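Local coordinates for proto-oncogene tyrosine-protein kinase receptor Ret (Danio rerio, PDB 7AMK) that acts as a receptor tyrosine kinase whose calcium-bound, cadherin-like extracellular domains probably recognise GDNF together with its co-receptor GFR alpha 1, at residues 259-264 and 349-354; 278-283 and 340-345. The protein carries 4 engineered substitutions. All blocks are in the same frame, centred on the assembly; numbering follows the deposited sequence.

Both interactions belong to the third cadherin-like domain and meet at one calcium ion. Interaction 1 packs strand 255-263 of one sheet against strand 350-359 of the other; interaction 2 pairs strand 279-283 with the end of strand 331-341 inside that second sheet. Their centres lie about 10 Å apart, and interaction 2 is nested along the chain within the loop that interaction 1 closes. Strands 331-341 and 350-359 are neighbours, and Gly349 O stands 2.8 Å from Asp341 N, a probable hydrogen bond. At the calcium, Asp263 OD2 and Asp341 OD2 come within 3.2 Å of each other, two like charges that the shared cation would hold together.

Interaction 1 (259-264 and 349-354); sequences LFVYDR and GTVLLH. With CA (calcium ion), chain N.
Leu259 and Leu353 reach for each other tip to tip across the gap between two sheets, and Val261 does the same with Val351 two residues along. CD1 of Leu259 lies 3.9 Å from CB of Leu353 and also comes up to the backbone, 3.7 Å from His354 O. On Val261 the work is done by CG2, which is anti to the carbonyl carbon and touches two partners: CG2 of Val351 at 4.1 Å, and CD1 of Leu353 at 4.0 Å, a side chain it meets at a slant. The other methyl of Leu353, CD2, touches both Leu259 CD1 and Val261 CG2, so its branched end contacts both residues of strand 259-263. The strands run antiparallel at 170° with their axes 9.3 Å apart, a spacing spanned by the side chains. Tyr317 and Val236 touch both Val261 and Leu353, whereas the imidazole of His354 turns to Asp240 through ND1. Beyond the apolar part, Asp263 has CG anti to its backbone N (chi1 -166°) and grips the calcium with both carboxylate oxygens, OD2 at 2.4 Å. Face-to-face packing of two sheets, with a calcium-binding aspartate at a strand end, is characteristic of the cadherin-type beta sandwich.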
# COMPACT_ATOMS: atom_id res chain seq x y z
N LEU A 259 -3.51 14.52 -0.01
CA LEU A 259 -4.01 15.77 -0.58
C LEU A 259 -3.25 16.09 -1.87
O LEU A 259 -2.02 15.94 -1.94
CB LEU A 259 -3.88 16.93 0.42
CG LEU A 259 -4.88 16.98 1.58
CD1 LEU A 259 -4.56 18.11 2.55
CD2 LEU A 259 -6.31 17.14 1.06
N PHE A 260 -4.00 16.52 -2.88
CA PHE A 260 -3.47 16.81 -4.20
C PHE A 260 -3.42 18.31 -4.40
O PHE A 260 -4.40 19.02 -4.11
CB PHE A 260 -4.34 16.17 -5.29
CG PHE A 260 -4.28 14.67 -5.30
CD1 PHE A 260 -3.24 14.02 -5.94
CD2 PHE A 260 -5.24 13.93 -4.65
CE1 PHE A 260 -3.17 12.63 -5.95
CE2 PHE A 260 -5.17 12.55 -4.64
CZ PHE A 260 -4.14 11.90 -5.30
N VAL A 261 -2.29 18.80 -4.90
CA VAL A 261 -2.11 20.21 -5.24
C VAL A 261 -1.70 20.27 -6.70
O VAL A 261 -0.90 19.45 -7.16
CB VAL A 261 -1.05 20.88 -4.32
CG1 VAL A 261 -0.56 22.20 -4.92
CG2 VAL A 261 -1.64 21.06 -2.91
N TYR A 262 -2.27 21.21 -7.43
CA TYR A 262 -2.06 21.31 -8.87
C TYR A 262 -1.37 22.61 -9.22
O TYR A 262 -1.57 23.64 -8.56
CB TYR A 262 -3.39 21.20 -9.63
CG TYR A 262 -4.17 19.96 -9.27
CD1 TYR A 262 -5.03 19.95 -8.17
CD2 TYR A 262 -4.03 18.79 -10.00
CE1 TYR A 262 -5.74 18.80 -7.83
CE2 TYR A 262 -4.72 17.65 -9.67
CZ TYR A 262 -5.58 17.65 -8.59
OH TYR A 262 -6.26 16.48 -8.28
N ASP A 263 -0.55 22.56 -10.26
CA ASP A 263 0.17 23.74 -10.73
C ASP A 263 0.26 23.65 -12.24
O ASP A 263 0.77 22.66 -12.78
CB ASP A 263 1.57 23.82 -10.08
CG ASP A 263 2.23 25.17 -10.25
OD1 ASP A 263 2.24 25.71 -11.37
OD2 ASP A 263 2.76 25.70 -9.26
N ARG A 264 -0.24 24.67 -12.94
CA ARG A 264 -0.27 24.61 -14.40
C ARG A 264 1.12 24.69 -15.03
O ARG A 264 1.28 24.31 -16.19
CB ARG A 264 -1.16 25.71 -14.96
CG ARG A 264 -2.60 25.52 -14.53
CD ARG A 264 -3.56 26.49 -15.22
NE ARG A 264 -4.93 26.24 -14.77
CZ ARG A 264 -5.74 25.32 -15.29
NH1 ARG A 264 -5.37 24.56 -16.31
NH2 ARG A 264 -6.96 25.17 -14.77
N GLY A 349 1.61 32.91 -3.83
CA GLY A 349 2.02 31.63 -4.37
C GLY A 349 2.07 30.51 -3.36
O GLY A 349 2.88 29.60 -3.52
N THR A 350 1.23 30.54 -2.33
CA THR A 350 1.21 29.49 -1.32
C THR A 350 -0.19 28.93 -1.14
O THR A 350 -1.19 29.62 -1.39
CB THR A 350 1.75 29.98 0.04
OG1 THR A 350 0.93 31.06 0.51
CG2 THR A 350 3.17 30.45 -0.11
N VAL A 351 -0.27 27.67 -0.70
CA VAL A 351 -1.51 27.03 -0.28
C VAL A 351 -1.29 26.40 1.09
O VAL A 351 -0.27 25.73 1.34
CB VAL A 351 -2.01 25.96 -1.27
CG1 VAL A 351 -2.23 26.54 -2.64
CG2 VAL A 351 -1.01 24.81 -1.37
N LEU A 352 -2.26 26.59 1.98
CA LEU A 352 -2.25 26.01 3.31
C LEU A 352 -3.06 24.72 3.29
O LEU A 352 -4.24 24.73 2.94
CB LEU A 352 -2.81 27.01 4.32
CG LEU A 352 -2.75 26.62 5.79
CD1 LEU A 352 -1.33 26.29 6.20
CD2 LEU A 352 -3.30 27.74 6.66
N LEU A 353 -2.43 23.60 3.64
CA LEU A 353 -3.12 22.32 3.71
C LEU A 353 -3.36 21.93 5.17
O LEU A 353 -2.58 22.29 6.05
CB LEU A 353 -2.32 21.22 3.03
CG LEU A 353 -2.06 21.40 1.53
CD1 LEU A 353 -1.19 20.26 1.02
CD2 LEU A 353 -3.40 21.47 0.82
N HIS A 354 -4.43 21.17 5.39
CA HIS A 354 -4.88 20.80 6.73
C HIS A 354 -5.11 19.31 6.81
O HIS A 354 -5.85 18.74 5.99
CB HIS A 354 -6.17 21.53 7.12
CG HIS A 354 -6.08 23.02 7.04
ND1 HIS A 354 -6.64 23.74 6.01
CD2 HIS A 354 -5.48 23.92 7.85
CE1 HIS A 354 -6.40 25.03 6.20
NE2 HIS A 354 -5.70 25.16 7.31
CA CA N . 3.88 27.46 -10.50

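Interaction 2 (278-283 and 340-345). With CA (calcium ion), chain N; NAG (2-acetamido-2-deoxy-beta-D-glucopyranose), chain E.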
# COMPACT_ATOMS: atom_id res chain seq x y z
N LYS A 278 9.61 24.85 -7.93
CA LYS A 278 9.69 23.95 -6.79
C LYS A 278 8.73 24.42 -5.71
O LYS A 278 8.72 25.59 -5.33
CB LYS A 278 11.12 23.92 -6.28
CG LYS A 278 11.37 22.96 -5.13
CD LYS A 278 12.83 23.09 -4.68
CE LYS A 278 13.10 22.34 -3.38
NZ LYS A 278 14.50 22.59 -2.90
N LEU A 279 7.92 23.49 -5.19
CA LEU A 279 7.11 23.74 -4.00
C LEU A 279 7.82 23.16 -2.78
O LEU A 279 8.12 21.97 -2.74
CB LEU A 279 5.71 23.12 -4.13
CG LEU A 279 4.86 23.46 -5.35
CD1 LEU A 279 3.48 22.77 -5.25
CD2 LEU A 279 4.74 24.96 -5.44
N VAL A 280 8.05 24.00 -1.78
CA VAL A 280 8.62 23.59 -0.50
C VAL A 280 7.52 23.68 0.56
O VAL A 280 6.80 24.67 0.62
CB VAL A 280 9.83 24.46 -0.09
CG1 VAL A 280 10.83 24.57 -1.23
CG2 VAL A 280 9.36 25.84 0.35
N GLY A 281 7.41 22.63 1.38
CA GLY A 281 6.41 22.57 2.44
C GLY A 281 7.01 22.80 3.82
O GLY A 281 8.22 22.65 4.01
N THR A 282 6.18 23.18 4.79
CA THR A 282 6.64 23.36 6.16
C THR A 282 5.53 22.98 7.12
O THR A 282 4.43 23.52 7.04
CB THR A 282 7.08 24.81 6.39
OG1 THR A 282 6.00 25.68 6.07
CG2 THR A 282 8.28 25.15 5.53
N LEU A 283 5.82 22.03 8.02
CA LEU A 283 4.91 21.71 9.11
C LEU A 283 4.60 22.95 9.95
O LEU A 283 5.50 23.58 10.50
CB LEU A 283 5.52 20.63 10.00
CG LEU A 283 5.08 19.20 9.74
CD1 LEU A 283 5.62 18.29 10.84
CD2 LEU A 283 3.57 19.15 9.70
N ASN A 340 4.55 26.22 -0.43
CA ASN A 340 5.00 27.51 -0.95
C ASN A 340 5.68 27.30 -2.31
O ASN A 340 6.70 26.61 -2.39
CB ASN A 340 5.95 28.15 0.06
CG ASN A 340 6.41 29.54 -0.33
OD1 ASN A 340 6.27 29.97 -1.46
ND2 ASN A 340 6.97 30.24 0.66
N ASP A 341 5.09 27.86 -3.37
CA ASP A 341 5.72 27.95 -4.69
C ASP A 341 6.77 29.05 -4.64
O ASP A 341 6.45 30.23 -4.79
CB ASP A 341 4.67 28.24 -5.76
CG ASP A 341 5.26 28.23 -7.19
OD1 ASP A 341 6.51 28.26 -7.37
OD2 ASP A 341 4.43 28.18 -8.14
N THR A 342 8.03 28.66 -4.49
CA THR A 342 9.06 29.62 -4.07
C THR A 342 9.33 30.67 -5.14
O THR A 342 9.50 31.85 -4.81
CB THR A 342 10.35 28.86 -3.75
OG1 THR A 342 10.70 28.04 -4.87
CG2 THR A 342 10.14 27.99 -2.50
N THR A 343 9.40 30.27 -6.40
CA THR A 343 9.72 31.18 -7.49
C THR A 343 8.47 31.81 -8.11
O THR A 343 8.58 32.43 -9.18
CB THR A 343 10.52 30.45 -8.59
OG1 THR A 343 9.83 29.27 -8.97
CG2 THR A 343 11.89 30.06 -8.08
N PHE A 344 7.29 31.65 -7.51
CA PHE A 344 6.13 32.36 -8.03
C PHE A 344 6.17 33.82 -7.56
O PHE A 344 6.19 34.06 -6.34
CB PHE A 344 4.83 31.69 -7.60
CG PHE A 344 3.61 32.42 -8.09
CD1 PHE A 344 3.16 32.25 -9.40
CD2 PHE A 344 2.92 33.29 -7.26
CE1 PHE A 344 2.04 32.94 -9.86
CE2 PHE A 344 1.80 33.96 -7.71
CZ PHE A 344 1.36 33.79 -9.01
N PRO A 345 6.18 34.80 -8.46
CA PRO A 345 6.40 36.18 -8.02
C PRO A 345 5.24 36.68 -7.19
O PRO A 345 4.07 36.47 -7.51
CB PRO A 345 6.55 36.96 -9.34
CG PRO A 345 5.81 36.15 -10.35
CD PRO A 345 6.03 34.70 -9.93
CA CA N . 3.88 27.46 -10.50
C1 NAG E . 7.50 31.56 0.49
C2 NAG E . 7.53 32.38 1.79
C3 NAG E . 8.19 33.73 1.55
C4 NAG E . 9.54 33.59 0.85
C5 NAG E . 9.42 32.69 -0.37
C6 NAG E . 10.75 32.36 -1.03
C7 NAG E . 5.73 32.10 3.46
C8 NAG E . 6.73 31.36 4.30
N2 NAG E . 6.17 32.57 2.29
O3 NAG E . 8.34 34.42 2.79
O4 NAG E . 9.91 34.88 0.37
O5 NAG E . 8.83 31.43 -0.01
O6 NAG E . 11.88 32.62 -0.20
O7 NAG E . 4.57 32.27 3.83
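Lys278 O is gripped twice by Thr342. The backbone N of Thr342 donates to it over 3.3 Å in a nearly straight bond (172° at the hydrogen), almost in line with the carbonyl, while Thr342 OG1 donates over 3.2 Å from a tilted direction. OG1 sits between the backbone N and the carbonyl carbon (chi1 54°), which lets hydroxyl and amide share one acceptor. Val280 and Asn340 form an antiparallel hydrogen-bonded pair: Val280 N donates to Asn340 O at 3.0 Å and Asn340 N to Val280 O at 2.9 Å. CG2 of Thr342 rests 3.7 Å from both methyls of Val280, the side chains crossing at about a right angle. An alanine in place of Thr342 would probably leave Lys278 O with the amide as its one donor here and open a gap beside the valine methyls. Asn340 ND2 is bonded to C1 of an N-acetylglucosamine, and Asp341 OD2 binds calcium at 2.5 Å. Leu279 points to the same face as Asp341, its CD2 against Asp341 CB. Strand 279-283 is thereby joined as an outermost strand to 331-341, which has 350-359 as its other neighbour, and Leu279 meets Tyr317 and His315 of strand 312-321 in the facing sheet.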